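Local coordinates for AT27789p (Drosophila melanogaster, PDB 5UZN), which probably binds mRNA, this chain being the third quasi-RNA recognition motif (qRRM3) of the hnRNP F/H homolog Glorund, at residues A[20-23]-A[24-28]; A[57-60]-A[61-64]. All blocks are in the same frame, centred on the assembly; numbering follows the deposited sequence.

Both contacts sit where a loop enters a helix, one at the start of each of the two main helices of this quasi-RRM domain. Contact 1 leads from strand 11-16 into helix 24-31, and contact 2 leads from strand 52-57 into helix 60-68. Their centres are about 20 Å apart, on opposite sides of the chain's centre, and their nearest atoms about 7 Å apart. The two helix starts are held differently: the cap in 57-60 uses a threonine hydroxyl, whereas Ser22 of 20-23 binds Asp26 of the helix and a water bridges two backbone amides. The loop holding 20-23 is among those through which related quasi-RRMs bind RNA, and may do so here.

Contact 1: A[20-23]-A[24-28]; sequences YTSF and ENDVF
Ser22 and Asp26 meet through their polar ends, the hydroxyl OG of Ser22 donating to OD2 of Asp26 over 2.7 Å. The acceptor uses its anti lone pair, the one directed away from OD1, and the hydroxyl therefore comes from the CB side of the carboxylate. With OG of Ser22 anti to its own carbonyl carbon (chi1 -76°), the short side chain reaches forward to the first turn, and its CB lies 3.8 Å from Asp26 CB. Serine suits this place because it is small enough to be buried while still offering a donor. Were Asp26 replaced by alanine, the buried Ser22 hydroxyl would probably lose this acceptor and be able to turn.

Phe23 occupies the N-cap position, and its side chain leads away from the helix, the ring packing on Tyr43 and meeting the His49 ring with the planes at about 55°. Its carbonyl serves the helix instead: O of Phe23 accepts from Val27 N at 3.3 Å, the donor lying in the carbonyl plane, and more weakly from Asp26 N. A water accepts from Phe23 N at 2.8 Å and from Asp26 N at 3.2 Å, joining the two amides. Val27, with Met74, Val39 and Ile41 around it, turns its branched side chain to the interior. This is the loop between the first strand and first helix of a quasi-RRM, running into the helix that packs against the four-stranded antiparallel sheet.

Contact 2: A[57-60]-A[61-64]; sequences FDTY and EDSQ
Thr59 caps the helix through its hydroxyl: OG1 accepts from Asp62 N at 3.0 Å, with an N-H...O angle of 162°. OG1 stands between its own backbone N and carbonyl carbon (chi1 62°), which points it at the first turn. The Thr59 carbonyl takes the next amide, Ser63 N, at 3.2 Å. Tyr60 O has two donors, Gln64 N nearly in line with its C=O bond and Ser63 OG at 2.8 Å on a lone pair, so the serine hydroxyl is spent on the backbone. That hydroxyl in turn accepts from Gln64 NE2 at 3.0 Å, almost in the amide plane. Here the second helix of the quasi-RRM fold begins, separated from strand 52-57 by Asp58 and Thr59, the latter its N-cap. The bent Gln64 chain lays its amide nearly parallel to the Tyr60 ring, 7° apart, and its CG makes a CH-pi contact 3.6 Å from the ring centroid. Asp62, an acidic residue suited to a helix start, accepts at OD2 from a water 2.6 Å away, and this water also accepts from Asp58 N. The buried Phe57 ring has Ser63 CA over one face and meets Phe31 edge-to-face.

Contact 1: A[20-23]-A[24-28]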
ATOM      1  N   TYR A  20      -4.147  12.263   3.639  1.00 24.99           N
ATOM      2  CA  TYR A  20      -2.993  13.015   3.162  0.53 24.79           C
ATOM      3  C   TYR A  20      -1.905  13.144   4.221  1.00 25.11           C
ATOM      4  O   TYR A  20      -0.809  13.629   3.908  1.00 28.68           O
ATOM      5  CB  TYR A  20      -3.455  14.383   2.659  0.53 25.45           C
ATOM      6  CG  TYR A  20      -4.485  14.316   1.530  0.53 24.16           C
ATOM      7  CD1 TYR A  20      -4.514  13.239   0.646  0.53 23.63           C
ATOM      8  CD2 TYR A  20      -5.426  15.328   1.353  0.53 31.64           C
ATOM      9  CE1 TYR A  20      -5.447  13.174  -0.379  0.53 20.47           C
ATOM     10  CE2 TYR A  20      -6.362  15.272   0.320  0.53 28.88           C
ATOM     11  CZ  TYR A  20      -6.365  14.186  -0.538  0.53 28.95           C
ATOM     12  OH  TYR A  20      -7.291  14.112  -1.561  0.53 28.92           O
ATOM     13  N   THR A  21      -2.159  12.698   5.453  1.00 21.65           N
ATOM     14  CA  THR A  21      -1.123  12.608   6.473  1.00 23.84           C
ATOM     15  C   THR A  21      -0.494  11.222   6.575  1.00 17.57           C
ATOM     16  O   THR A  21       0.342  11.007   7.447  1.00 21.62           O
ATOM     17  CB  THR A  21      -1.674  12.999   7.857  1.00 28.72           C
ATOM     18  OG1 THR A  21      -2.917  12.330   8.093  1.00 22.22           O
ATOM     19  CG2 THR A  21      -1.884  14.485   7.948  1.00 30.42           C
ATOM     20  N   SER A  22      -0.854  10.274   5.716  1.00 18.87           N
ATOM     21  CA  SER A  22      -0.298   8.923   5.808  1.00 17.59           C
ATOM     22  C   SER A  22       0.809   8.718   4.779  1.00 27.61           C
ATOM     23  O   SER A  22       0.583   8.879   3.574  1.00 23.85           O
ATOM     24  CB  SER A  22      -1.392   7.876   5.619  1.00 24.08           C
ATOM     25  OG  SER A  22      -2.178   7.773   6.794  1.00 27.40           O
ATOM     26  N   PHE A  23       1.994   8.333   5.254  1.00 18.24           N
ATOM     27  CA  PHE A  23       3.127   8.153   4.366  1.00 25.29           C
ATOM     28  C   PHE A  23       3.612   6.721   4.425  1.00 21.63           C
ATOM     29  O   PHE A  23       2.824   5.831   4.760  1.00 20.37           O
ATOM     30  CB  PHE A  23       4.206   9.164   4.724  1.00 29.17           C
ATOM     31  CG  PHE A  23       3.716  10.573   4.640  1.00 29.95           C
ATOM     32  CD1 PHE A  23       3.568  11.181   3.406  1.00 30.12           C
ATOM     33  CD2 PHE A  23       3.339  11.271   5.788  1.00 27.07           C
ATOM     34  CE1 PHE A  23       3.092  12.467   3.307  1.00 39.18           C
ATOM     35  CE2 PHE A  23       2.851  12.560   5.696  1.00 34.86           C
ATOM     36  CZ  PHE A  23       2.731  13.165   4.452  1.00 23.45           C
ATOM     37  N   GLU A  24       4.885   6.475   4.101  1.00 16.14           N
ATOM     38  CA  GLU A  24       5.324   5.092   3.936  1.00 19.37           C
ATOM     39  C   GLU A  24       5.145   4.291   5.219  1.00 19.76           C
ATOM     40  O   GLU A  24       4.644   3.163   5.183  1.00 16.80           O
ATOM     41  CB  GLU A  24       6.778   5.050   3.461  1.00 23.46           C
ATOM     42  CG  GLU A  24       6.900   5.270   1.938  1.00 29.60           C
ATOM     43  CD  GLU A  24       8.335   5.362   1.432  1.00 33.15           C
ATOM     44  OE1 GLU A  24       8.631   6.298   0.654  1.00 39.68           O
ATOM     45  OE2 GLU A  24       9.164   4.500   1.795  1.00 39.78           O
ATOM     46  N   ASN A  25       5.538   4.854   6.373  1.00 17.48           N
ATOM     47  CA  ASN A  25       5.463   4.066   7.599  1.00 23.16           C
ATOM     48  C   ASN A  25       4.030   3.681   7.938  1.00 18.02           C
ATOM     49  O   ASN A  25       3.806   2.612   8.512  1.00 23.53           O
ATOM     50  CB  ASN A  25       6.141   4.804   8.757  1.00 23.34           C
ATOM     51  CG  ASN A  25       7.671   4.704   8.689  1.00 35.51           C
ATOM     52  OD1 ASN A  25       8.231   3.708   8.204  1.00 34.58           O
ATOM     53  ND2 ASN A  25       8.348   5.740   9.156  1.00 35.56           N
ATOM     54  N   ASP A  26       3.044   4.508   7.571  1.00 18.24           N
ATOM     55  CA  ASP A  26       1.652   4.103   7.774  1.00 17.55           C
ATOM     56  C   ASP A  26       1.260   2.931   6.877  1.00 16.09           C
ATOM     57  O   ASP A  26       0.451   2.081   7.277  1.00 17.54           O
ATOM     58  CB  ASP A  26       0.713   5.275   7.514  1.00 17.05           C
ATOM     59  CG  ASP A  26       0.334   6.010   8.773  1.00 31.88           C
ATOM     60  OD1 ASP A  26       1.029   5.832   9.788  1.00 29.79           O
ATOM     61  OD2 ASP A  26      -0.666   6.762   8.745  1.00 30.59           O
ATOM     62  N   VAL A  27       1.782   2.878   5.650  1.00 17.50           N
ATOM     63  CA  VAL A  27       1.497   1.713   4.812  1.00 15.35           C
ATOM     64  C   VAL A  27       2.121   0.470   5.424  1.00 21.40           C
ATOM     65  O   VAL A  27       1.465  -0.571   5.550  1.00 17.86           O
ATOM     66  CB  VAL A  27       1.968   1.953   3.363  1.00 19.24           C
ATOM     67  CG1 VAL A  27       1.701   0.727   2.487  1.00 12.38           C
ATOM     68  CG2 VAL A  27       1.182   3.103   2.775  1.00 14.88           C
ATOM     69  N   PHE A  28       3.361   0.552   5.860  1.00 22.04           N
ATOM     70  CA  PHE A  28       3.985  -0.574   6.503  1.00 19.87           C
ATOM     71  C   PHE A  28       3.143  -1.012   7.707  1.00 22.20           C
ATOM     72  O   PHE A  28       2.895  -2.153   7.876  1.00 22.23           O
ATOM     73  CB  PHE A  28       5.442  -0.272   6.870  1.00 27.02           C
ATOM     74  CG  PHE A  28       6.417  -0.367   5.710  1.00 24.60           C
ATOM     75  CD1 PHE A  28       6.748  -1.553   5.166  1.00 25.15           C
ATOM     76  CD2 PHE A  28       7.009   0.751   5.195  1.00 28.56           C
ATOM     77  CE1 PHE A  28       7.653  -1.639   4.128  1.00 38.46           C
ATOM     78  CE2 PHE A  28       7.907   0.678   4.159  1.00 28.26           C
ATOM     79  CZ  PHE A  28       8.222  -0.529   3.622  1.00 22.77           C
TER
HETATM   80  O   HOH W   1       3.093   7.668   7.731  1.00 30.80           O

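Contact 2: A[57-60]-A[61-64]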
ATOM      1  N   PHE A  57       5.410  -6.194  -2.927  1.00 17.48           N
ATOM      2  CA  PHE A  57       5.739  -7.344  -2.097  1.00 18.92           C
ATOM      3  C   PHE A  57       6.717  -8.255  -2.819  1.00 24.91           C
ATOM      4  O   PHE A  57       6.765  -8.299  -4.052  1.00 25.96           O
ATOM      5  CB  PHE A  57       4.475  -8.121  -1.706  1.00 23.98           C
ATOM      6  CG  PHE A  57       3.517  -7.302  -0.888  1.00 21.63           C
ATOM      7  CD1 PHE A  57       2.644  -6.436  -1.506  1.00 19.73           C
ATOM      8  CD2 PHE A  57       3.531  -7.367   0.509  1.00 19.55           C
ATOM      9  CE1 PHE A  57       1.761  -5.643  -0.745  1.00 19.98           C
ATOM     10  CE2 PHE A  57       2.667  -6.598   1.261  1.00 21.53           C
ATOM     11  CZ  PHE A  57       1.778  -5.729   0.629  1.00 16.60           C
ATOM     12  N   ASP A  58       7.490  -8.991  -2.015  1.00 31.14           N
ATOM     13  CA  ASP A  58       8.560  -9.833  -2.536  1.00 30.76           C
ATOM     14  C   ASP A  58       8.010 -11.030  -3.305  1.00 25.23           C
ATOM     15  O   ASP A  58       8.558 -11.400  -4.345  1.00 34.15           O
ATOM     16  CB  ASP A  58       9.466 -10.294  -1.379  1.00 27.33           C
ATOM     17  CG  ASP A  58      10.364  -9.180  -0.854  1.00 25.09           C
ATOM     18  OD1 ASP A  58      10.947  -8.459  -1.684  1.00 40.02           O
ATOM     19  OD2 ASP A  58      10.489  -9.029   0.383  1.00 41.02           O
ATOM     20  N   THR A  59       6.928 -11.642  -2.818  1.00 32.36           N
ATOM     21  CA  THR A  59       6.361 -12.845  -3.427  1.00 30.55           C
ATOM     22  C   THR A  59       4.867 -12.686  -3.683  1.00 23.44           C
ATOM     23  O   THR A  59       4.195 -11.837  -3.082  1.00 21.65           O
ATOM     24  CB  THR A  59       6.539 -14.077  -2.535  1.00 22.37           C
ATOM     25  OG1 THR A  59       5.844 -13.859  -1.296  1.00 28.90           O
ATOM     26  CG2 THR A  59       8.016 -14.338  -2.261  1.00 35.27           C
ATOM     27  N   TYR A  60       4.352 -13.536  -4.585  1.00 26.68           N
ATOM     28  CA  TYR A  60       2.904 -13.632  -4.788  1.00 22.37           C
ATOM     29  C   TYR A  60       2.200 -13.965  -3.486  1.00 22.88           C
ATOM     30  O   TYR A  60       1.224 -13.307  -3.106  1.00 25.70           O
ATOM     31  CB  TYR A  60       2.577 -14.694  -5.850  1.00 20.38           C
ATOM     32  CG  TYR A  60       1.069 -14.905  -6.141  1.00 26.93           C
ATOM     33  CD1 TYR A  60       0.309 -13.906  -6.731  1.00 27.81           C
ATOM     34  CD2 TYR A  60       0.431 -16.113  -5.851  1.00 29.48           C
ATOM     35  CE1 TYR A  60      -1.051 -14.082  -7.005  1.00 25.68           C
ATOM     36  CE2 TYR A  60      -0.943 -16.306  -6.138  1.00 21.88           C
ATOM     37  CZ  TYR A  60      -1.668 -15.279  -6.732  1.00 28.80           C
ATOM     38  OH  TYR A  60      -3.024 -15.435  -7.020  1.00 17.14           O
ATOM     39  N   GLU A  61       2.720 -14.944  -2.753  1.00 33.15           N
ATOM     40  CA  GLU A  61       2.084 -15.333  -1.499  1.00 23.06           C
ATOM     41  C   GLU A  61       1.940 -14.147  -0.554  1.00 26.45           C
ATOM     42  O   GLU A  61       0.879 -13.948   0.050  1.00 23.29           O
ATOM     43  CB  GLU A  61       2.898 -16.442  -0.844  1.00 32.72           C
ATOM     44  CG  GLU A  61       2.327 -16.924   0.440  1.00 28.28           C
ATOM     45  CD  GLU A  61       3.232 -17.928   1.113  1.00 41.49           C
ATOM     46  OE1 GLU A  61       4.362 -18.163   0.615  1.00 38.37           O
ATOM     47  OE2 GLU A  61       2.802 -18.477   2.138  1.00 38.95           O
ATOM     48  N   ASP A  62       2.991 -13.340  -0.421  1.00 24.86           N
ATOM     49  CA  ASP A  62       2.896 -12.146   0.419  1.00 26.09           C
ATOM     50  C   ASP A  62       1.771 -11.222  -0.040  1.00 16.94           C
ATOM     51  O   ASP A  62       0.970 -10.752   0.775  1.00 22.40           O
ATOM     52  CB  ASP A  62       4.220 -11.393   0.402  1.00 21.69           C
ATOM     53  CG  ASP A  62       5.176 -11.856   1.492  1.00 35.16           C
ATOM     54  OD1 ASP A  62       4.918 -12.919   2.094  1.00 28.88           O
ATOM     55  OD2 ASP A  62       6.174 -11.142   1.751  1.00 23.51           O
ATOM     56  N   SER A  63       1.711 -10.928  -1.347  1.00 17.71           N
ATOM     57  CA  SER A  63       0.720  -9.977  -1.837  1.00 21.80           C
ATOM     58  C   SER A  63      -0.689 -10.467  -1.568  1.00 20.04           C
ATOM     59  O   SER A  63      -1.575  -9.666  -1.261  1.00 18.62           O
ATOM     60  CB  SER A  63       0.914  -9.722  -3.335  1.00 20.03           C
ATOM     61  OG  SER A  63       0.525 -10.841  -4.119  1.00 17.83           O
ATOM     62  N   GLN A  64      -0.905 -11.780  -1.627  1.00 15.48           N
ATOM     63  CA  GLN A  64      -2.251 -12.302  -1.470  1.00 16.82           C
ATOM     64  C   GLN A  64      -2.698 -12.295  -0.015  1.00 20.04           C
ATOM     65  O   GLN A  64      -3.853 -11.961   0.277  1.00 18.36           O
ATOM     66  CB  GLN A  64      -2.322 -13.702  -2.076  1.00 25.14           C
ATOM     67  CG  GLN A  64      -2.031 -13.655  -3.569  1.00 20.97           C
ATOM     68  CD  GLN A  64      -2.918 -12.654  -4.281  1.00 24.17           C
ATOM     69  OE1 GLN A  64      -4.107 -12.877  -4.422  1.00 19.00           O
ATOM     70  NE2 GLN A  64      -2.341 -11.537  -4.718  1.00 17.19           N
TER
HETATM   71  O   HOH W   2       6.576  -8.730   0.790  1.00 24.95           O